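Local atomic coordinates of isoaspartyl dipeptidase (Fervidobacterium islandicum, PDB entry 7CF6), a protein that probably hydrolyses beta-aspartyl dipeptides such as beta-Asp-Leu at a zinc-containing active site, as an M38 metallopeptidase of the amidohydrolase family. Residues G72-F77 against S293-D298; I163-S168 against N197-S202. All coordinates share one frame; numbering follows the deposited sequence.

Overall arrangement
Both interactions are largely buried, with centres 15 Å apart, and both touch the bound beta-Asp-Leu at the same mouth of the barrel. Interaction 1 joins two loop-borne pieces, 72-77 and the hairpin strand 293-297, and holds the aspartyl end of the dipeptide through backbone N-H groups. Interaction 2 continues the parallel barrel sheet from 155-163 to 195-200; it brings an arginine, held by D165, to the leucyl carboxylate and a histidine to zinc. Along the chain it is nested inside the loop closed by interaction 1. The two also meet directly: E74 OE1 and R167 NH1 form a long, weak ion pair, and the rings of F297 and H166 pack edge-to-face.

Interaction 1. Residues G72-F77 against S293-D298; sequences GGEGGF and SLPKFD. With FWO ((2S)-2-[[(3S)-3-azanyl-4-oxidanyl-4-oxidanylidene-butanoyl]amino]-4-methyl-pentanoic acid), chain P.
E74 reaches across from the glycine-rich loop to S293, P295 and F297. Its CB lies at the edge of the F297 ring, near the ring plane and 4.3 Å from F297 CZ. CG stands beside the backbone N, anti to the carbonyl carbon, and the chain then bends at chi2 (109°), turning the carboxylate away from F297 and onto S293. CD hangs over the serine side chain. One oxygen, E74 OE1, lies 3.4 Å from S293 CB and also touches the dipeptide's methylene, 3.5 Å from FWO C13. The hydrogen bond to the serine goes to the other oxygen: S293 OG donates to E74 OE2 over 2.8 Å, arriving on the syn side and 17° out of the carboxylate plane. The same E74 OE2 rests 3.7 Å from P295 CB, so the proline ring lies alongside the acid.

This side of the pocket is built by a loop and a hairpin over the catalytic mouth of a TIM-barrel amidohydrolase. The loop following strand 55-66 meets strand 293-297, which pairs antiparallel with 303-308, and M188 of a second subunit packs against both E74 and F297. Backbone groups bind the dipeptide's aspartyl carboxylate. S293 N donates to FWO O04 over 2.9 Å, while G72 N reaches both oxygens, the shorter bond being 3.2 Å to FWO O05. G72, at positive phi (61°), packs its CA 3.6 Å from S293 CB, and the N-H groups of both residues converge on one carboxylate. Beyond it, a type I turn from G73 to G76 carries E74 at its second position; the hydroxyl of T79 bonds to G75 N and G76 O. At the other end of the ligand, P295 CD packs on FWO C08, and L294 lies beside the isobutyl group.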
loop_
_atom_site.group_PDB
_atom_site.type_symbol
_atom_site.label_atom_id
_atom_site.label_comp_id
_atom_site.label_asym_id
_atom_site.label_seq_id
_atom_site.Cartn_x
_atom_site.Cartn_y
_atom_site.Cartn_z
ATOM N N GLY B 72 26.801 6.732 14.748
ATOM C CA GLY B 72 27.770 5.644 14.551
ATOM C C GLY B 72 27.054 4.328 14.455
ATOM O O GLY B 72 25.788 4.348 14.337
ATOM N N GLY B 73 27.820 3.242 14.567
ATOM C CA GLY B 73 27.324 1.860 14.417
ATOM C C GLY B 73 27.886 1.173 13.176
ATOM O O GLY B 73 27.360 0.097 12.832
ATOM N N GLU B 74 28.946 1.724 12.562
ATOM C CA GLU B 74 29.616 1.124 11.380
ATOM C C GLU B 74 30.389 -0.140 11.788
ATOM O O GLU B 74 30.749 -0.948 10.897
ATOM C CB GLU B 74 30.587 2.107 10.739
ATOM C CG GLU B 74 29.971 3.446 10.414
ATOM C CD GLU B 74 30.448 4.577 11.314
ATOM O OE1 GLU B 74 30.008 5.761 11.077
ATOM O OE2 GLU B 74 31.265 4.276 12.254
ATOM N N GLY B 75 30.672 -0.305 13.077
ATOM C CA GLY B 75 31.451 -1.453 13.569
ATOM C C GLY B 75 30.579 -2.437 14.323
ATOM O O GLY B 75 31.119 -3.107 15.249
ATOM N N GLY B 76 29.295 -2.519 13.948
ATOM C CA GLY B 76 28.289 -3.367 14.617
ATOM C C GLY B 76 27.562 -2.624 15.730
ATOM O O GLY B 76 27.875 -1.442 15.996
ATOM N N PHE B 77 26.634 -3.310 16.390
ATOM C CA PHE B 77 25.718 -2.736 17.405
ATOM C C PHE B 77 26.505 -2.165 18.584
ATOM O O PHE B 77 25.968 -1.313 19.262
ATOM C CB PHE B 77 24.722 -3.798 17.859
ATOM C CG PHE B 77 23.770 -4.222 16.773
ATOM C CD1 PHE B 77 22.873 -3.315 16.227
ATOM C CD2 PHE B 77 23.765 -5.524 16.297
ATOM C CE1 PHE B 77 22.002 -3.699 15.221
ATOM C CE2 PHE B 77 22.901 -5.909 15.287
ATOM C CZ PHE B 77 22.016 -4.996 14.758
ATOM N N SER B 293 30.245 9.287 15.120
ATOM C CA SER B 293 31.382 8.369 14.848
ATOM C C SER B 293 32.529 9.175 14.206
ATOM O O SER B 293 32.247 10.143 13.454
ATOM C CB SER B 293 30.952 7.204 13.985
ATOM O OG SER B 293 31.584 6.005 14.420
ATOM N N LEU B 294 33.773 8.820 14.522
ATOM C CA LEU B 294 34.996 9.364 13.872
ATOM C C LEU B 294 35.881 8.181 13.478
ATOM O O LEU B 294 36.995 8.037 13.981
ATOM C CB LEU B 294 35.689 10.335 14.845
ATOM C CG LEU B 294 35.542 11.839 14.564
ATOM C CD1 LEU B 294 34.104 12.249 14.281
ATOM C CD2 LEU B 294 36.079 12.670 15.721
ATOM N N PRO B 295 35.411 7.293 12.567
ATOM C CA PRO B 295 35.978 5.954 12.441
ATOM C C PRO B 295 37.298 5.933 11.656
ATOM O O PRO B 295 37.625 6.927 11.030
ATOM C CB PRO B 295 34.855 5.185 11.729
ATOM C CG PRO B 295 34.219 6.211 10.833
ATOM C CD PRO B 295 34.325 7.512 11.600
ATOM N N LYS B 296 38.032 4.821 11.803
ATOM C CA LYS B 296 39.172 4.361 10.963
ATOM C C LYS B 296 38.743 3.107 10.180
ATOM O O LYS B 296 38.253 2.150 10.828
ATOM C CB LYS B 296 40.373 3.994 11.843
ATOM C CG LYS B 296 41.102 5.138 12.541
ATOM C CD LYS B 296 42.447 4.703 13.150
ATOM C CE LYS B 296 42.327 3.844 14.398
ATOM N NZ LYS B 296 43.451 2.884 14.534
ATOM N N PHE B 297 38.899 3.108 8.849
ATOM C CA PHE B 297 38.765 1.913 7.972
ATOM C C PHE B 297 40.170 1.537 7.480
ATOM O O PHE B 297 40.943 2.475 7.176
ATOM C CB PHE B 297 37.791 2.186 6.817
ATOM C CG PHE B 297 36.409 2.577 7.265
ATOM C CD1 PHE B 297 35.460 1.610 7.571
ATOM C CD2 PHE B 297 36.068 3.914 7.428
ATOM C CE1 PHE B 297 34.194 1.970 8.024
ATOM C CE2 PHE B 297 34.802 4.272 7.877
ATOM C CZ PHE B 297 33.865 3.301 8.175
ATOM N N ASP B 298 40.497 0.237 7.410
ATOM C CA ASP B 298 41.729 -0.254 6.726
ATOM C C ASP B 298 41.481 -0.189 5.215
ATOM O O ASP B 298 40.352 0.181 4.804
ATOM C CB ASP B 298 42.201 -1.629 7.231
ATOM C CG ASP B 298 41.451 -2.861 6.730
ATOM O OD1 ASP B 298 40.657 -2.737 5.773
ATOM O OD2 ASP B 298 41.662 -3.953 7.321
HETATM C C10 FWO P . 33.269 10.856 9.585
HETATM C C13 FWO P . 29.864 9.271 10.816
HETATM C C15 FWO P . 33.863 10.353 8.262
HETATM C C17 FWO P . 27.632 9.069 12.050
HETATM O O01 FWO P . 34.003 11.165 7.269
HETATM O O02 FWO P . 30.481 11.538 10.471
HETATM O O03 FWO P . 34.232 9.134 8.175
HETATM O O04 FWO P . 28.015 9.342 13.228
HETATM O O05 FWO P . 26.635 8.287 11.912
HETATM N N06 FWO P . 32.169 9.971 10.000
HETATM N N07 FWO P . 28.214 11.116 10.638
HETATM C C08 FWO P . 34.378 10.835 10.652
HETATM C C09 FWO P . 35.810 11.156 10.170
HETATM C C11 FWO P . 36.864 10.351 10.949
HETATM C C12 FWO P . 36.037 12.667 10.338
HETATM C C14 FWO P . 30.830 10.394 10.421
HETATM C C16 FWO P . 28.367 9.660 10.795
#

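Interaction 2. Residues I163-S168 against N197-S202. With ZN (zinc ion), chain Q; FWO ((2S)-2-[[(3S)-3-azanyl-4-oxidanyl-4-oxidanylidene-butanoyl]amino]-4-methyl-pentanoic acid), chain P.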
loop_
_atom_site.group_PDB
_atom_site.type_symbol
_atom_site.label_atom_id
_atom_site.label_comp_id
_atom_site.label_asym_id
_atom_site.label_seq_id
_atom_site.Cartn_x
_atom_site.Cartn_y
_atom_site.Cartn_z
ATOM N N ILE B 163 27.596 11.314 -0.349
ATOM C CA ILE B 163 28.147 11.327 -1.730
ATOM C C ILE B 163 29.659 11.155 -1.635
ATOM O O ILE B 163 30.248 11.707 -0.694
ATOM C CB ILE B 163 27.765 12.624 -2.455
ATOM C CG1 ILE B 163 28.395 13.838 -1.775
ATOM C CG2 ILE B 163 26.257 12.739 -2.564
ATOM C CD1 ILE B 163 28.298 15.105 -2.584
ATOM N N SER B 164 30.260 10.447 -2.588
ATOM C CA SER B 164 31.721 10.193 -2.627
ATOM C C SER B 164 32.135 9.485 -1.334
ATOM O O SER B 164 33.125 9.943 -0.685
ATOM C CB SER B 164 32.528 11.472 -2.826
ATOM O OG SER B 164 32.339 11.990 -4.127
ATOM N N ASP B 165 31.395 8.428 -0.966
ATOM C CA ASP B 165 31.603 7.643 0.292
ATOM C C ASP B 165 31.311 6.168 -0.005
ATOM O O ASP B 165 30.427 5.889 -0.881
ATOM C CB ASP B 165 30.740 8.177 1.446
ATOM C CG ASP B 165 31.309 7.914 2.828
ATOM O OD1 ASP B 165 31.012 6.841 3.392
ATOM O OD2 ASP B 165 32.033 8.785 3.329
ATOM N N HIS B 166 32.029 5.262 0.674
ATOM C CA HIS B 166 31.788 3.795 0.576
ATOM C C HIS B 166 30.439 3.436 1.219
ATOM O O HIS B 166 29.733 2.545 0.661
ATOM C CB HIS B 166 32.985 2.985 1.086
ATOM C CG HIS B 166 33.562 3.369 2.409
ATOM N ND1 HIS B 166 33.026 2.923 3.592
ATOM C CD2 HIS B 166 34.708 4.003 2.734
ATOM C CE1 HIS B 166 33.777 3.319 4.593
ATOM N NE2 HIS B 166 34.817 3.989 4.097
ATOM N N ARG B 167 30.052 4.169 2.273
ATOM C CA ARG B 167 28.752 4.013 2.975
ATOM C C ARG B 167 27.631 4.702 2.195
ATOM O O ARG B 167 26.502 4.640 2.644
ATOM C CB ARG B 167 28.815 4.580 4.400
ATOM C CG ARG B 167 29.757 3.843 5.344
ATOM C CD ARG B 167 30.199 4.694 6.518
ATOM N NE ARG B 167 30.921 5.898 6.094
ATOM C CZ ARG B 167 31.560 6.745 6.911
ATOM N NH1 ARG B 167 31.581 6.535 8.218
ATOM N NH2 ARG B 167 32.177 7.805 6.419
ATOM N N SER B 168 27.900 5.347 1.070
ATOM C CA SER B 168 26.826 6.005 0.274
ATOM C C SER B 168 25.970 4.920 -0.370
ATOM O O SER B 168 26.490 3.799 -0.558
ATOM C CB SER B 168 27.348 6.945 -0.787
ATOM O OG SER B 168 27.342 6.306 -2.061
ATOM N N ASN B 197 22.243 19.287 3.448
ATOM C CA ASN B 197 23.572 19.068 4.052
ATOM C C ASN B 197 24.160 17.896 3.287
ATOM O O ASN B 197 23.452 16.914 3.110
ATOM C CB ASN B 197 23.453 18.847 5.558
ATOM C CG ASN B 197 24.775 18.917 6.279
ATOM O OD1 ASN B 197 25.811 18.712 5.659
ATOM N ND2 ASN B 197 24.744 19.193 7.577
ATOM N N PHE B 198 25.363 18.042 2.759
ATOM C CA PHE B 198 26.078 16.967 2.027
ATOM C C PHE B 198 27.184 16.465 2.952
ATOM O O PHE B 198 28.016 17.288 3.416
ATOM C CB PHE B 198 26.612 17.467 0.678
ATOM C CG PHE B 198 25.577 17.623 -0.410
ATOM C CD1 PHE B 198 25.164 16.537 -1.159
ATOM C CD2 PHE B 198 25.009 18.861 -0.689
ATOM C CE1 PHE B 198 24.210 16.683 -2.159
ATOM C CE2 PHE B 198 24.059 19.010 -1.692
ATOM C CZ PHE B 198 23.654 17.916 -2.422
ATOM N N HIS B 199 27.141 15.164 3.256
ATOM C CA HIS B 199 28.273 14.388 3.822
ATOM C C HIS B 199 29.133 13.867 2.684
ATOM O O HIS B 199 28.654 13.001 1.950
ATOM C CB HIS B 199 27.815 13.178 4.618
ATOM C CG HIS B 199 28.949 12.268 4.942
ATOM N ND1 HIS B 199 29.802 12.510 5.993
ATOM C CD2 HIS B 199 29.375 11.133 4.351
ATOM C CE1 HIS B 199 30.698 11.547 6.049
ATOM N NE2 HIS B 199 30.460 10.689 5.056
ATOM N N VAL B 200 30.350 14.387 2.594
ATOM C CA VAL B 200 31.305 14.167 1.476
ATOM C C VAL B 200 32.418 13.244 1.987
ATOM O O VAL B 200 33.206 13.658 2.876
ATOM C CB VAL B 200 31.885 15.499 0.974
ATOM C CG1 VAL B 200 32.690 15.284 -0.292
ATOM C CG2 VAL B 200 30.803 16.559 0.777
ATOM N N GLY B 201 32.479 12.030 1.446
ATOM C CA GLY B 201 33.545 11.077 1.779
ATOM C C GLY B 201 34.873 11.467 1.144
ATOM O O GLY B 201 35.160 12.672 0.988
ATOM N N SER B 202 35.662 10.459 0.787
ATOM C CA SER B 202 37.045 10.588 0.274
ATOM C C SER B 202 37.130 9.941 -1.116
ATOM O O SER B 202 38.223 9.526 -1.524
ATOM C CB SER B 202 37.995 9.994 1.278
ATOM O OG SER B 202 37.288 9.139 2.162
HETATM ZN ZN ZN Q . 29.286 12.906 7.819
HETATM C C10 FWO P . 33.269 10.856 9.585
HETATM C C13 FWO P . 29.864 9.271 10.816
HETATM C C15 FWO P . 33.863 10.353 8.262
HETATM C C17 FWO P . 27.632 9.069 12.050
HETATM O O01 FWO P . 34.003 11.165 7.269
HETATM O O02 FWO P . 30.481 11.538 10.471
HETATM O O03 FWO P . 34.232 9.134 8.175
HETATM O O04 FWO P . 28.015 9.342 13.228
HETATM O O05 FWO P . 26.635 8.287 11.912
HETATM N N06 FWO P . 32.169 9.971 10.000
HETATM N N07 FWO P . 28.214 11.116 10.638
HETATM C C08 FWO P . 34.378 10.835 10.652
HETATM C C09 FWO P . 35.810 11.156 10.170
HETATM C C11 FWO P . 36.864 10.351 10.949
HETATM C C12 FWO P . 36.037 12.667 10.338
HETATM C C14 FWO P . 30.830 10.394 10.421
HETATM C C16 FWO P . 28.367 9.660 10.795
#
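H199 and D165 meet at the end of two neighbouring parallel strands, 155-163 and 195-200, of the TIM barrel, which are joined by a right-handed beta-alpha-beta crossover through helix 173-190. H199 binds zinc through ND1 at 1.9 Å, beside E160 on the same metal. Its ring's opposite nitrogen, H199 NE2, donates to D165 OD2 at 3.0 Å. That bond is not straight (144° at the hydrogen): it comes from above the carboxylate, whose plane lies 60° from that of the imidazole. Together with the zinc bond it holds the ring's rotation; Y134 also stacks on it. With its CG anti to the backbone N (chi1 169°), H199 swings its ring toward the metal and D165.

R167 is the residue here that hydrogen-bonds the dipeptide. Its NH2 donates to a leucyl carboxylate oxygen, FWO O03, over 3.0 Å, with the ligand at the edge of the guanidinium. The same nitrogen also takes the syn lone pair of D165 OD2, while R167 NE meets D165 OD1 at 2.9 Å, a side-on, two-pronged salt bridge almost in the guanidinium plane. D165 OD1 further accepts from R167 N, an Asx turn that ties the side chain to its own loop. Both oxygens of D165 are thus gripped twice, so this second-shell acid positions both the metal ligand and the substrate-binding arginine.

Farther out, backbone bonds join the two strand ends. I163 N bonds to H199 O, and G201 N returns a bond to I163 O. Between strand and helix 208-216, where L210 touches both residues, I163 CD1 slants against the F198 ring, 3.7 Å from F198 CD1.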